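Local atomic coordinates of putative secreted endoglycosylceramidase (Rhodococcus hoagii, PDB entry 6JYZ), a protein that acts as an endogalactosylceramidase of glycoside hydrolase family 5, probably cleaving the O-glycosidic bond that joins a glycan to ceramide in galactose-linked glycolipids. Residues I86-L91 / V198-R203; P93-F98 / P155-L160; Y187-G192 / Y241-A246. All coordinates share one frame; numbering follows the deposited sequence.

How the contacts relate
From the N terminus, the chain first reaches strand 81-86 and the short helix 88-91, where contact 1 opens; it closes only at 198-203, on helix 193-206. Contact 2 is nested inside that large loop, joining the 93-98 turn to the loop segment 155-160. Contact 3 opens next, at 187-192 between helices 177-187 and 193-206, and closes on helix 230-251. It therefore crosses contact 1 but follows contact 2 in series. Helix 193-206 links the three: Thr200 meets helix 88-91, Arg203 probably bonds Gly96 O of contact 2, and Val198 packs on Arg243 of contact 3. Together they tie loops and helices on one side of the barrel.

Contact 1: residues I86-L91 / V198-R203; sequences IAWSAL and VQTWAR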
ATOM      1  N   ILE A  86      -3.317   3.687   7.923  1.00  8.82           N
ATOM      2  CA  ILE A  86      -3.621   4.119   9.292  1.00  9.31           C
ATOM      3  C   ILE A  86      -2.740   5.299   9.670  1.00  9.42           C
ATOM      4  O   ILE A  86      -1.774   5.628   8.967  1.00 10.22           O
ATOM      5  CB  ILE A  86      -3.467   2.975  10.287  1.00  9.97           C
ATOM      6  CG1 ILE A  86      -2.034   2.479  10.385  1.00 11.60           C
ATOM      7  CG2 ILE A  86      -4.433   1.805   9.944  1.00 11.72           C
ATOM      8  CD1 ILE A  86      -1.767   1.471  11.513  1.00 13.34           C
ATOM      9  N   ALA A  87      -3.080   5.991  10.765  1.00 10.07           N
ATOM     10  CA  ALA A  87      -2.445   7.277  11.094  1.00  9.93           C
ATOM     11  C   ALA A  87      -1.806   7.259  12.458  1.00  9.79           C
ATOM     12  O   ALA A  87      -2.485   7.008  13.490  1.00  9.66           O
ATOM     13  CB  ALA A  87      -3.500   8.374  11.052  1.00 11.97           C
ATOM     14  N   TRP A  88      -0.557   7.658  12.494  1.00  9.36           N
ATOM     15  CA  TRP A  88       0.111   7.900  13.765  1.00  8.97           C
ATOM     16  C   TRP A  88      -0.688   8.902  14.601  1.00  9.23           C
ATOM     17  O   TRP A  88      -0.820   8.710  15.845  1.00  9.87           O
ATOM     18  CB  TRP A  88       1.523   8.445  13.452  1.00  8.80           C
ATOM     19  CG  TRP A  88       2.373   8.776  14.657  1.00  9.76           C
ATOM     20  CD1 TRP A  88       2.202   8.408  15.986  1.00 10.58           C
ATOM     21  CD2 TRP A  88       3.582   9.549  14.595  1.00  9.25           C
ATOM     22  NE1 TRP A  88       3.238   8.912  16.726  1.00 10.08           N
ATOM     23  CE2 TRP A  88       4.082   9.611  15.915  1.00  9.93           C
ATOM     24  CE3 TRP A  88       4.269  10.193  13.529  1.00 10.09           C
ATOM     25  CZ2 TRP A  88       5.266  10.300  16.207  1.00 10.49           C
ATOM     26  CZ3 TRP A  88       5.454  10.862  13.840  1.00 10.17           C
ATOM     27  CH2 TRP A  88       5.942  10.917  15.151  1.00 11.15           C
ATOM     28  N   SER A  89      -1.276   9.922  13.999  1.00  8.75           N
ATOM     29  CA  SER A  89      -2.006  10.921  14.754  1.00  9.21           C
ATOM     30  C   SER A  89      -3.178  10.308  15.495  1.00  9.64           C
ATOM     31  O   SER A  89      -3.555  10.873  16.535  1.00 11.55           O
ATOM     32  CB  SER A  89      -2.467  12.058  13.869  1.00 10.14           C
ATOM     33  OG  SER A  89      -3.376  11.535  12.901  1.00 11.41           O
ATOM     34  N   ALA A  90      -3.779   9.256  14.992  1.00  9.51           N
ATOM     35  CA  ALA A  90      -4.930   8.622  15.693  1.00  9.39           C
ATOM     36  C   ALA A  90      -4.409   7.612  16.685  1.00  9.72           C
ATOM     37  O   ALA A  90      -5.031   7.431  17.740  1.00 11.38           O
ATOM     38  CB  ALA A  90      -5.811   7.973  14.649  1.00 11.56           C
ATOM     39  N   LEU A  91      -3.277   6.968  16.487  1.00  8.96           N
ATOM     40  CA  LEU A  91      -2.756   6.030  17.450  1.00  9.93           C
ATOM     41  C   LEU A  91      -2.238   6.786  18.665  1.00  9.70           C
ATOM     42  O   LEU A  91      -2.354   6.291  19.823  1.00  9.97           O
ATOM     43  CB  LEU A  91      -1.594   5.228  16.872  1.00  9.98           C
ATOM     44  CG  LEU A  91      -2.034   4.201  15.826  1.00 10.66           C
ATOM     45  CD1 LEU A  91      -0.854   3.800  14.904  1.00 12.33           C
ATOM     46  CD2 LEU A  91      -2.631   2.950  16.507  1.00 12.49           C
ATOM     47  N   VAL A 198       8.529   4.978  16.969  1.00  9.55           N
ATOM     48  CA  VAL A 198       9.042   3.633  17.156  1.00  9.61           C
ATOM     49  C   VAL A 198       8.260   2.900  18.253  1.00  9.83           C
ATOM     50  O   VAL A 198       7.860   1.736  18.054  1.00  9.66           O
ATOM     51  CB  VAL A 198      10.558   3.712  17.469  1.00  9.84           C
ATOM     52  CG1 VAL A 198      11.098   2.385  17.944  1.00 11.05           C
ATOM     53  CG2 VAL A 198      11.346   4.167  16.234  1.00 11.10           C
ATOM     54  N   GLN A 199       8.022   3.560  19.392  1.00  9.97           N
ATOM     55  CA  GLN A 199       7.259   2.934  20.463  1.00  9.87           C
ATOM     56  C   GLN A 199       5.833   2.689  20.025  1.00 10.18           C
ATOM     57  O   GLN A 199       5.272   1.627  20.351  1.00 10.33           O
ATOM     58  CB  GLN A 199       7.342   3.830  21.689  1.00 10.77           C
ATOM     59  CG  GLN A 199       6.401   3.321  22.810  1.00 13.09           C
ATOM     60  CD  GLN A 199       6.551   4.114  24.083  1.00 13.56           C
ATOM     61  OE1 GLN A 199       6.120   5.250  24.198  1.00 15.62           O
ATOM     62  NE2 GLN A 199       7.242   3.516  24.992  1.00 15.75           N
ATOM     63  N   THR A 200       5.204   3.603  19.300  1.00  9.24           N
ATOM     64  CA  THR A 200       3.849   3.397  18.804  1.00  9.08           C
ATOM     65  C   THR A 200       3.794   2.154  17.879  1.00  9.13           C
ATOM     66  O   THR A 200       2.872   1.331  17.988  1.00 10.01           O
ATOM     67  CB  THR A 200       3.335   4.673  18.109  1.00  9.91           C
ATOM     68  OG1 THR A 200       3.225   5.680  19.111  1.00 10.93           O
ATOM     69  CG2 THR A 200       2.024   4.442  17.378  1.00 11.86           C
ATOM     70  N   TRP A 201       4.783   1.998  16.999  1.00  9.37           N
ATOM     71  CA  TRP A 201       4.823   0.808  16.154  1.00  9.45           C
ATOM     72  C   TRP A 201       4.945  -0.449  16.991  1.00  9.55           C
ATOM     73  O   TRP A 201       4.287  -1.443  16.718  1.00 10.45           O
ATOM     74  CB  TRP A 201       6.015   0.851  15.170  1.00  9.73           C
ATOM     75  CG  TRP A 201       5.591   1.098  13.753  1.00  9.38           C
ATOM     76  CD1 TRP A 201       6.071   2.046  12.889  1.00  9.92           C
ATOM     77  CD2 TRP A 201       4.610   0.336  13.006  1.00  9.34           C
ATOM     78  NE1 TRP A 201       5.475   1.924  11.654  1.00  9.36           N
ATOM     79  CE2 TRP A 201       4.546   0.873  11.704  1.00  9.43           C
ATOM     80  CE3 TRP A 201       3.754  -0.743  13.340  1.00  9.27           C
ATOM     81  CZ2 TRP A 201       3.670   0.371  10.722  1.00 10.01           C
ATOM     82  CZ3 TRP A 201       2.887  -1.207  12.363  1.00 10.32           C
ATOM     83  CH2 TRP A 201       2.818  -0.640  11.073  1.00 10.43           C
ATOM     84  N   ALA A 202       5.797  -0.449  18.011  1.00  9.83           N
ATOM     85  CA  ALA A 202       5.954  -1.637  18.875  1.00  9.92           C
ATOM     86  C   ALA A 202       4.623  -1.969  19.547  1.00 10.16           C
ATOM     87  O   ALA A 202       4.205  -3.151  19.562  1.00 10.61           O
ATOM     88  CB  ALA A 202       7.045  -1.373  19.885  1.00 11.07           C
ATOM     89  N   ARG A 203       3.940  -0.941  20.046  1.00  9.55           N
ATOM     90  CA  ARG A 203       2.654  -1.162  20.734  1.00 10.84           C
ATOM     91  C   ARG A 203       1.657  -1.739  19.744  1.00 10.80           C
ATOM     92  O   ARG A 203       0.870  -2.635  20.085  1.00 11.46           O
ATOM     93  CB  ARG A 203       2.158   0.160  21.317  1.00 10.01           C
ATOM     94  CG  ARG A 203       2.991   0.562  22.532  1.00 10.34           C
ATOM     95  CD  ARG A 203       2.631   1.988  22.908  1.00 11.32           C
ATOM     96  NE  ARG A 203       3.262   2.306  24.198  1.00 11.49           N
ATOM     97  CZ  ARG A 203       3.081   3.458  24.790  1.00 10.25           C
ATOM     98  NH1 ARG A 203       2.527   4.489  24.203  1.00 11.04           N
ATOM     99  NH2 ARG A 203       3.517   3.570  26.059  1.00 12.35           N
TER
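Just after strand 81-86 of the family 5 (beta/alpha)8 barrel, Leu91 and Trp88 of the short helix 88-91 meet Thr200 of helix 193-206. The apolar half of the contact is small and buried. Thr200 CG2 lies 3.7 Å from Leu91 CB and 3.8 Å from Leu91 CD1, so the methyl rests against both the root and one branch of the leucine. On the polar side, Trp88 NE1 stands 4.0 Å from Thr200 OG1, too far for a direct bond, with the two side chains at about a right angle. What joins them is Glu92, the residue just past the helix: its OE1 is hydrogen-bonded to both Trp88 NE1 and Thr200 OG1. With chi1 at -66°, Thr200 sends its hydroxyl along its own helix, where His196 O is also within hydrogen-bonding range, and leaves the methyl to face Leu91. Ala87, the N-cap, starts the opposing helix, its O accepting from Ala90 N (3.0 Å) and Leu91 N (3.1 Å). Behind the leucine, Met124 of strand 119-124 and Tyr102 of helix 100-115 continue the core. The chemistry is thus divided by branch: the threonine methyl packs against the leucine, while its hydroxyl has one proton to divide or alternate between Glu92 OE1 and His196 O. Two bonds grip that carboxylate oxygen, and of the two the indole N-H is the definite donor.

Contact 2: residues P93-F98 / P155-L160; sequences PTPGAF and PEWATL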
ATOM      1  N   PRO A  93      -2.513  10.385  20.004  1.00  9.93           N
ATOM      2  CA  PRO A  93      -3.063  11.731  19.813  1.00 10.67           C
ATOM      3  C   PRO A  93      -2.468  12.760  20.746  1.00 11.36           C
ATOM      4  O   PRO A  93      -2.530  13.935  20.454  1.00 13.04           O
ATOM      5  CB  PRO A  93      -4.575  11.542  20.098  1.00 11.97           C
ATOM      6  CG  PRO A  93      -4.605  10.282  20.981  1.00 12.04           C
ATOM      7  CD  PRO A  93      -3.528   9.387  20.375  1.00 11.06           C
ATOM      8  N   THR A  94      -1.901  12.309  21.840  1.00 11.69           N
ATOM      9  CA  THR A  94      -1.158  13.166  22.725  1.00 12.20           C
ATOM     10  C   THR A  94       0.135  12.421  23.010  1.00 12.29           C
ATOM     11  O   THR A  94       0.247  11.180  22.840  1.00 11.19           O
ATOM     12  CB  THR A  94      -1.907  13.480  24.064  1.00 13.24           C
ATOM     13  OG1 THR A  94      -2.109  12.253  24.790  1.00 14.79           O
ATOM     14  CG2 THR A  94      -3.245  14.159  23.798  1.00 15.37           C
ATOM     15  N   PRO A  95       1.230  13.075  23.410  1.00 11.77           N
ATOM     16  CA  PRO A  95       2.514  12.398  23.517  1.00 11.83           C
ATOM     17  C   PRO A  95       2.485  11.227  24.498  1.00 11.89           C
ATOM     18  O   PRO A  95       2.098  11.399  25.665  1.00 13.37           O
ATOM     19  CB  PRO A  95       3.510  13.485  24.049  1.00 13.48           C
ATOM     20  CG  PRO A  95       2.803  14.755  23.686  1.00 16.76           C
ATOM     21  CD  PRO A  95       1.308  14.529  23.696  1.00 12.54           C
ATOM     22  N   GLY A  96       2.830  10.033  24.076  1.00 11.20           N
ATOM     23  CA  GLY A  96       2.858   8.845  24.912  1.00 11.59           C
ATOM     24  C   GLY A  96       1.537   8.094  24.928  1.00 10.50           C
ATOM     25  O   GLY A  96       1.529   6.990  25.468  1.00 11.22           O
ATOM     26  N   ALA A  97       0.449   8.637  24.388  1.00 11.16           N
ATOM     27  CA  ALA A  97      -0.843   7.921  24.401  1.00  9.96           C
ATOM     28  C   ALA A  97      -0.846   6.752  23.429  1.00 10.37           C
ATOM     29  O   ALA A  97      -0.042   6.743  22.460  1.00 10.64           O
ATOM     30  CB  ALA A  97      -1.968   8.846  24.038  1.00 11.93           C
ATOM     31  N   PHE A  98      -1.721   5.801  23.634  1.00 10.02           N
ATOM     32  CA  PHE A  98      -1.916   4.734  22.665  1.00  9.41           C
ATOM     33  C   PHE A  98      -3.404   4.452  22.663  1.00  9.30           C
ATOM     34  O   PHE A  98      -3.946   3.908  23.634  1.00 10.41           O
ATOM     35  CB  PHE A  98      -1.101   3.507  23.027  1.00 10.09           C
ATOM     36  CG  PHE A  98      -1.135   2.443  21.930  1.00  9.93           C
ATOM     37  CD1 PHE A  98      -0.538   2.672  20.694  1.00 10.98           C
ATOM     38  CD2 PHE A  98      -1.819   1.252  22.138  1.00 10.49           C
ATOM     39  CE1 PHE A  98      -0.570   1.659  19.713  1.00 11.48           C
ATOM     40  CE2 PHE A  98      -1.869   0.241  21.145  1.00 11.71           C
ATOM     41  CZ  PHE A  98      -1.244   0.492  19.935  1.00 11.42           C
ATOM     42  N   PRO A 155       0.770  13.529  14.376  1.00 10.12           N
ATOM     43  CA  PRO A 155      -0.040  14.451  15.190  1.00 10.03           C
ATOM     44  C   PRO A 155       0.620  15.815  15.332  1.00 10.21           C
ATOM     45  O   PRO A 155       1.819  16.013  15.074  1.00  9.93           O
ATOM     46  CB  PRO A 155      -0.077  13.736  16.554  1.00 11.04           C
ATOM     47  CG  PRO A 155       1.173  12.879  16.607  1.00 10.18           C
ATOM     48  CD  PRO A 155       1.410  12.435  15.142  1.00 10.55           C
ATOM     49  N   GLU A 156      -0.203  16.782  15.779  1.00 10.75           N
ATOM     50  CA  GLU A 156       0.274  18.147  15.873  1.00 10.47           C
ATOM     51  C   GLU A 156       1.462  18.265  16.820  1.00 10.69           C
ATOM     52  O   GLU A 156       2.413  18.991  16.534  1.00 11.16           O
ATOM     53  CB  GLU A 156      -0.884  19.037  16.275  1.00 12.30           C
ATOM     54  CG  GLU A 156      -0.578  20.541  16.159  1.00 14.90           C
ATOM     55  CD  GLU A 156      -1.768  21.430  16.467  1.00 21.44           C
ATOM     56  OE1 GLU A 156      -2.707  20.970  17.141  1.00 26.00           O
ATOM     57  OE2 GLU A 156      -1.773  22.532  15.951  1.00 27.77           O
ATOM     58  N   TRP A 157       1.390  17.572  17.961  1.00 10.45           N
ATOM     59  CA  TRP A 157       2.440  17.696  18.960  1.00 10.22           C
ATOM     60  C   TRP A 157       3.790  17.234  18.434  1.00 10.90           C
ATOM     61  O   TRP A 157       4.844  17.595  18.972  1.00 12.22           O
ATOM     62  CB  TRP A 157       2.050  16.940  20.268  1.00 11.12           C
ATOM     63  CG  TRP A 157       1.889  15.439  20.077  1.00 10.78           C
ATOM     64  CD1 TRP A 157       0.694  14.774  19.897  1.00 10.91           C
ATOM     65  CD2 TRP A 157       2.943  14.455  20.038  1.00 10.76           C
ATOM     66  NE1 TRP A 157       0.932  13.429  19.787  1.00 10.60           N
ATOM     67  CE2 TRP A 157       2.305  13.207  19.800  1.00  9.83           C
ATOM     68  CE3 TRP A 157       4.344  14.469  20.170  1.00 11.36           C
ATOM     69  CZ2 TRP A 157       3.038  12.020  19.641  1.00 11.24           C
ATOM     70  CZ3 TRP A 157       5.073  13.288  20.089  1.00 11.14           C
ATOM     71  CH2 TRP A 157       4.394  12.089  19.790  1.00 10.66           C
ATOM     72  N   ALA A 158       3.802  16.366  17.395  1.00 10.12           N
ATOM     73  CA  ALA A 158       5.027  15.821  16.814  1.00 10.85           C
ATOM     74  C   ALA A 158       5.507  16.653  15.629  1.00 10.84           C
ATOM     75  O   ALA A 158       6.489  16.204  14.987  1.00 11.80           O
ATOM     76  CB  ALA A 158       4.840  14.379  16.404  1.00 12.27           C
ATOM     77  N   THR A 159       4.859  17.749  15.288  1.00  9.98           N
ATOM     78  CA  THR A 159       5.101  18.500  14.061  1.00 10.57           C
ATOM     79  C   THR A 159       5.923  19.757  14.395  1.00 10.43           C
ATOM     80  O   THR A 159       5.426  20.669  15.070  1.00 11.87           O
ATOM     81  CB  THR A 159       3.777  18.903  13.454  1.00 10.04           C
ATOM     82  OG1 THR A 159       3.076  17.689  13.090  1.00 10.48           O
ATOM     83  CG2 THR A 159       3.974  19.696  12.163  1.00 11.36           C
ATOM     84  N   LEU A 160       7.183  19.745  13.995  1.00 10.32           N
ATOM     85  CA  LEU A 160       8.199  20.725  14.401  1.00 11.19           C
ATOM     86  C   LEU A 160       8.731  21.409  13.132  1.00 11.03           C
ATOM     87  O   LEU A 160       9.704  20.971  12.534  1.00 12.62           O
ATOM     88  CB  LEU A 160       9.299  20.029  15.197  1.00 11.89           C
ATOM     89  CG  LEU A 160       8.803  19.275  16.449  1.00 12.89           C
ATOM     90  CD1 LEU A 160       9.967  18.511  17.062  1.00 14.50           C
ATOM     91  CD2 LEU A 160       8.136  20.239  17.449  1.00 16.58           C
TER
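Pro95 lies flat over one face of the Trp157 indole, a CH-pi contact that pins a type II beta turn, Thr94 to Ala97, to the 155-160 loop. Pro95 CD is 3.8 Å from the centroid of the five-membered ring and only 12° off its normal, while Pro95 CG reaches Trp157 CD2 at 3.7 Å. At the edge of the same indole, near its plane, Pro93 O comes within 3.4 Å of Trp157 CD1. The N-H of the indole is taken up by Glu92 O, which helps fix the ring's rotation against the turn. Pro155 CG and Ala158 CB lie against the opposite face, toward its rim, and His196 of helix 193-206 meets the ring edge-to-face. Chi1 of 63° sets Trp157 CG between its backbone N and carbonyl carbon, over the neighbouring residues of its own loop. The turn is closed by Ala97 N on Thr94 O (3.0 Å), and Glu92 OE2 accepts from Gly96 N. At the 3-10 segment 156-158, Pro155 O accepts from Ala158 N at 3.1 Å and, from the other face of the carbonyl plane, from Thr159 OG1 at 2.9 Å.

Contact 3: residues Y187-G192 / Y241-A246; sequences YDDEQG and YQRAIA
Asp189 and Arg243 form a salt bridge at the surface, between the connection that follows helix 177-187 and the flank of helix 230-251. Along that connection, Tyr187, in the last turn of helix 177-187, has its ring directed inward, the hydroxyl bonded to Asn224 O. Asp188 OD2 turns back to Gln184 NE2 of the same helix. Next comes Asp189, whose positive phi breaks the helical run and which, with two bonds back into the last turn, completes a Schellman motif. Its carboxylate serves two sides. OD2 accepts from Arg243 NH1 at 3.0 Å along a nearly straight bond, the N-H...O angle being 170°. The oxygen sits close to the guanidinium plane, at its edge, yet the donor arrives from well above the carboxylate, 72° out of that plane, so this is not a flat, paired salt bridge. Arg243 NH2 stays 3.7 Å from Asp189 OD2, and a water fills in: it donates to Asp189 OD2 at 2.7 Å and accepts from Arg243 NH2 at 3.1 Å. A bend at chi3 (67°) in an otherwise extended arginine brings the guanidinium edge round to the carboxylate. Asp189 OD1 looks elsewhere, accepting from Gly195 N and, weakly, from Gln194 N in the first turn of helix 193-206. Past Glu190, which forms a salt bridge with Arg181, the chain turns tightly, with Gly192 N donating to Asp189 O at 2.9 Å; Gly192 is then the N-cap of the next helix. Arg243 runs alongside the start of that helix, touching Gln194 and Val198, so the bridge spans the start of helix 193-206 and joins the end of helix 177-187 to helix 230-251, whose Ile245 packs inward on Val260 of barrel strand 259-262.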
ATOM      1  N   TYR A 187      13.720  12.826  11.517  1.00  9.06           N
ATOM      2  CA  TYR A 187      14.893  11.978  11.326  1.00  9.31           C
ATOM      3  C   TYR A 187      15.963  12.268  12.384  1.00 10.90           C
ATOM      4  O   TYR A 187      16.697  11.323  12.759  1.00 12.16           O
ATOM      5  CB  TYR A 187      15.466  12.177   9.904  1.00  9.60           C
ATOM      6  CG  TYR A 187      14.542  11.688   8.832  1.00  9.22           C
ATOM      7  CD1 TYR A 187      14.067  10.361   8.836  1.00 10.10           C
ATOM      8  CD2 TYR A 187      14.091  12.546   7.819  1.00  9.06           C
ATOM      9  CE1 TYR A 187      13.196   9.932   7.841  1.00  9.50           C
ATOM     10  CE2 TYR A 187      13.284  12.106   6.777  1.00  9.38           C
ATOM     11  CZ  TYR A 187      12.793  10.799   6.844  1.00  9.74           C
ATOM     12  OH  TYR A 187      11.921  10.352   5.863  1.00  9.83           O
ATOM     13  N   ASP A 188      16.049  13.526  12.811  1.00 10.07           N
ATOM     14  CA  ASP A 188      17.022  13.894  13.865  1.00 11.46           C
ATOM     15  C   ASP A 188      16.514  13.581  15.267  1.00 12.08           C
ATOM     16  O   ASP A 188      17.228  13.813  16.233  1.00 12.36           O
ATOM     17  CB  ASP A 188      17.409  15.354  13.684  1.00 13.46           C
ATOM     18  CG  ASP A 188      18.210  15.514  12.349  1.00 13.70           C
ATOM     19  OD1 ASP A 188      18.928  14.592  11.979  1.00 18.90           O
ATOM     20  OD2 ASP A 188      18.166  16.544  11.863  1.00 19.50           O
ATOM     21  N   ASP A 189      15.299  13.057  15.399  1.00 10.41           N
ATOM     22  CA  ASP A 189      14.698  12.669  16.685  1.00 11.33           C
ATOM     23  C   ASP A 189      14.616  13.899  17.587  1.00 11.18           C
ATOM     24  O   ASP A 189      14.737  13.788  18.821  1.00 12.38           O
ATOM     25  CB  ASP A 189      15.430  11.509  17.371  1.00 11.53           C
ATOM     26  CG  ASP A 189      14.562  10.727  18.328  1.00 12.79           C
ATOM     27  OD1 ASP A 189      13.336  10.839  18.344  1.00 11.98           O
ATOM     28  OD2 ASP A 189      15.216   9.898  19.032  1.00 16.46           O
ATOM     29  N   GLU A 190      14.302  15.075  17.053  1.00 11.08           N
ATOM     30  CA  GLU A 190      14.109  16.263  17.899  1.00 11.28           C
ATOM     31  C   GLU A 190      12.922  15.991  18.811  1.00 11.90           C
ATOM     32  O   GLU A 190      11.885  15.457  18.408  1.00 11.40           O
ATOM     33  CB  GLU A 190      13.778  17.469  17.024  1.00 13.69           C
ATOM     34  CG  GLU A 190      14.931  18.018  16.229  1.00 18.08           C
ATOM     35  CD  GLU A 190      14.578  19.285  15.456  1.00 20.46           C
ATOM     36  OE1 GLU A 190      13.594  19.971  15.744  1.00 21.16           O
ATOM     37  OE2 GLU A 190      15.325  19.516  14.516  1.00 24.66           O
ATOM     38  N   GLN A 191      13.093  16.351  20.094  1.00 13.20           N
ATOM     39  CA  GLN A 191      12.077  16.183  21.126  1.00 12.49           C
ATOM     40  C   GLN A 191      11.695  14.708  21.252  1.00 12.07           C
ATOM     41  O   GLN A 191      10.607  14.403  21.766  1.00 14.08           O
ATOM     42  CB  GLN A 191      10.897  17.116  20.916  1.00 13.29           C
ATOM     43  CG  GLN A 191      11.326  18.588  20.968  1.00 14.93           C
ATOM     44  CD  GLN A 191      10.126  19.504  20.799  1.00 18.36           C
ATOM     45  OE1 GLN A 191       8.933  19.157  20.976  1.00 19.66           O
ATOM     46  NE2 GLN A 191      10.421  20.723  20.428  1.00 21.72           N
ATOM     47  N   GLY A 192      12.538  13.796  20.765  1.00 11.24           N
ATOM     48  CA  GLY A 192      12.189  12.372  20.828  1.00 11.51           C
ATOM     49  C   GLY A 192      11.033  11.973  19.927  1.00 10.53           C
ATOM     50  O   GLY A 192      10.496  10.872  20.118  1.00 11.59           O
ATOM     51  N   TYR A 241      14.093   2.765   9.986  1.00  9.04           N
ATOM     52  CA  TYR A 241      13.573   1.419   9.824  1.00  8.96           C
ATOM     53  C   TYR A 241      14.268   0.456  10.785  1.00  9.77           C
ATOM     54  O   TYR A 241      13.591  -0.410  11.368  1.00  9.80           O
ATOM     55  CB  TYR A 241      13.768   0.916   8.406  1.00  9.23           C
ATOM     56  CG  TYR A 241      12.990   1.627   7.325  1.00  8.42           C
ATOM     57  CD1 TYR A 241      11.790   2.253   7.559  1.00  9.73           C
ATOM     58  CD2 TYR A 241      13.464   1.635   6.017  1.00  9.22           C
ATOM     59  CE1 TYR A 241      11.086   2.908   6.540  1.00  9.31           C
ATOM     60  CE2 TYR A 241      12.775   2.213   4.969  1.00  9.09           C
ATOM     61  CZ  TYR A 241      11.583   2.825   5.233  1.00  8.54           C
ATOM     62  OH  TYR A 241      10.833   3.416   4.257  1.00  9.11           O
ATOM     63  N   GLN A 242      15.583   0.573  10.951  1.00  9.41           N
ATOM     64  CA  GLN A 242      16.291  -0.355  11.843  1.00 10.18           C
ATOM     65  C   GLN A 242      15.759  -0.198  13.251  1.00  9.89           C
ATOM     66  O   GLN A 242      15.547  -1.221  13.947  1.00 10.75           O
ATOM     67  CB  GLN A 242      17.776  -0.049  11.723  1.00 11.03           C
ATOM     68  CG  GLN A 242      18.601  -0.954  12.670  1.00 11.68           C
ATOM     69  CD  GLN A 242      20.072  -0.653  12.492  1.00 13.54           C
ATOM     70  OE1 GLN A 242      20.496   0.466  12.762  1.00 14.92           O
ATOM     71  NE2 GLN A 242      20.777  -1.671  12.036  1.00 16.59           N
ATOM     72  N   ARG A 243      15.560   1.017  13.731  1.00  9.67           N
ATOM     73  CA  ARG A 243      15.010   1.215  15.080  1.00 10.40           C
ATOM     74  C   ARG A 243      13.602   0.641  15.178  1.00 10.58           C
ATOM     75  O   ARG A 243      13.291  -0.027  16.187  1.00 10.66           O
ATOM     76  CB  ARG A 243      14.963   2.711  15.396  1.00 11.59           C
ATOM     77  CG  ARG A 243      16.296   3.347  15.711  1.00 14.68           C
ATOM     78  CD  ARG A 243      16.092   4.812  16.109  1.00 17.75           C
ATOM     79  NE  ARG A 243      15.370   4.987  17.401  1.00 16.69           N
ATOM     80  CZ  ARG A 243      15.116   6.202  18.071  1.00 18.32           C
ATOM     81  NH1 ARG A 243      15.431   7.331  17.490  1.00 19.62           N
ATOM     82  NH2 ARG A 243      14.590   6.255  19.293  1.00 20.51           N
ATOM     83  N   ALA A 244      12.752   0.859  14.195  1.00  9.95           N
ATOM     84  CA  ALA A 244      11.383   0.366  14.273  1.00  9.80           C
ATOM     85  C   ALA A 244      11.371  -1.148  14.228  1.00  9.95           C
ATOM     86  O   ALA A 244      10.619  -1.764  15.014  1.00 10.48           O
ATOM     87  CB  ALA A 244      10.595   0.907  13.098  1.00 10.14           C
ATOM     88  N   ILE A 245      12.188  -1.776  13.398  1.00  9.74           N
ATOM     89  CA  ILE A 245      12.198  -3.249  13.303  1.00  9.90           C
ATOM     90  C   ILE A 245      12.640  -3.806  14.656  1.00 10.75           C
ATOM     91  O   ILE A 245      12.017  -4.802  15.123  1.00 10.51           O
ATOM     92  CB  ILE A 245      13.150  -3.698  12.189  1.00 10.14           C
ATOM     93  CG1 ILE A 245      12.569  -3.313  10.839  1.00 11.21           C
ATOM     94  CG2 ILE A 245      13.393  -5.214  12.256  1.00 11.95           C
ATOM     95  CD1 ILE A 245      13.575  -3.400   9.668  1.00 11.64           C
ATOM     96  N   ALA A 246      13.663  -3.254  15.311  1.00 10.79           N
ATOM     97  CA  ALA A 246      14.096  -3.873  16.578  1.00 10.97           C
ATOM     98  C   ALA A 246      12.963  -3.749  17.582  1.00 10.48           C
ATOM     99  O   ALA A 246      12.731  -4.687  18.363  1.00 11.93           O
ATOM    100  CB  ALA A 246      15.334  -3.132  17.093  1.00 11.79           C
TER
HETATM  101  O   HOH W   1      14.062   8.727  21.164  1.00 20.35           O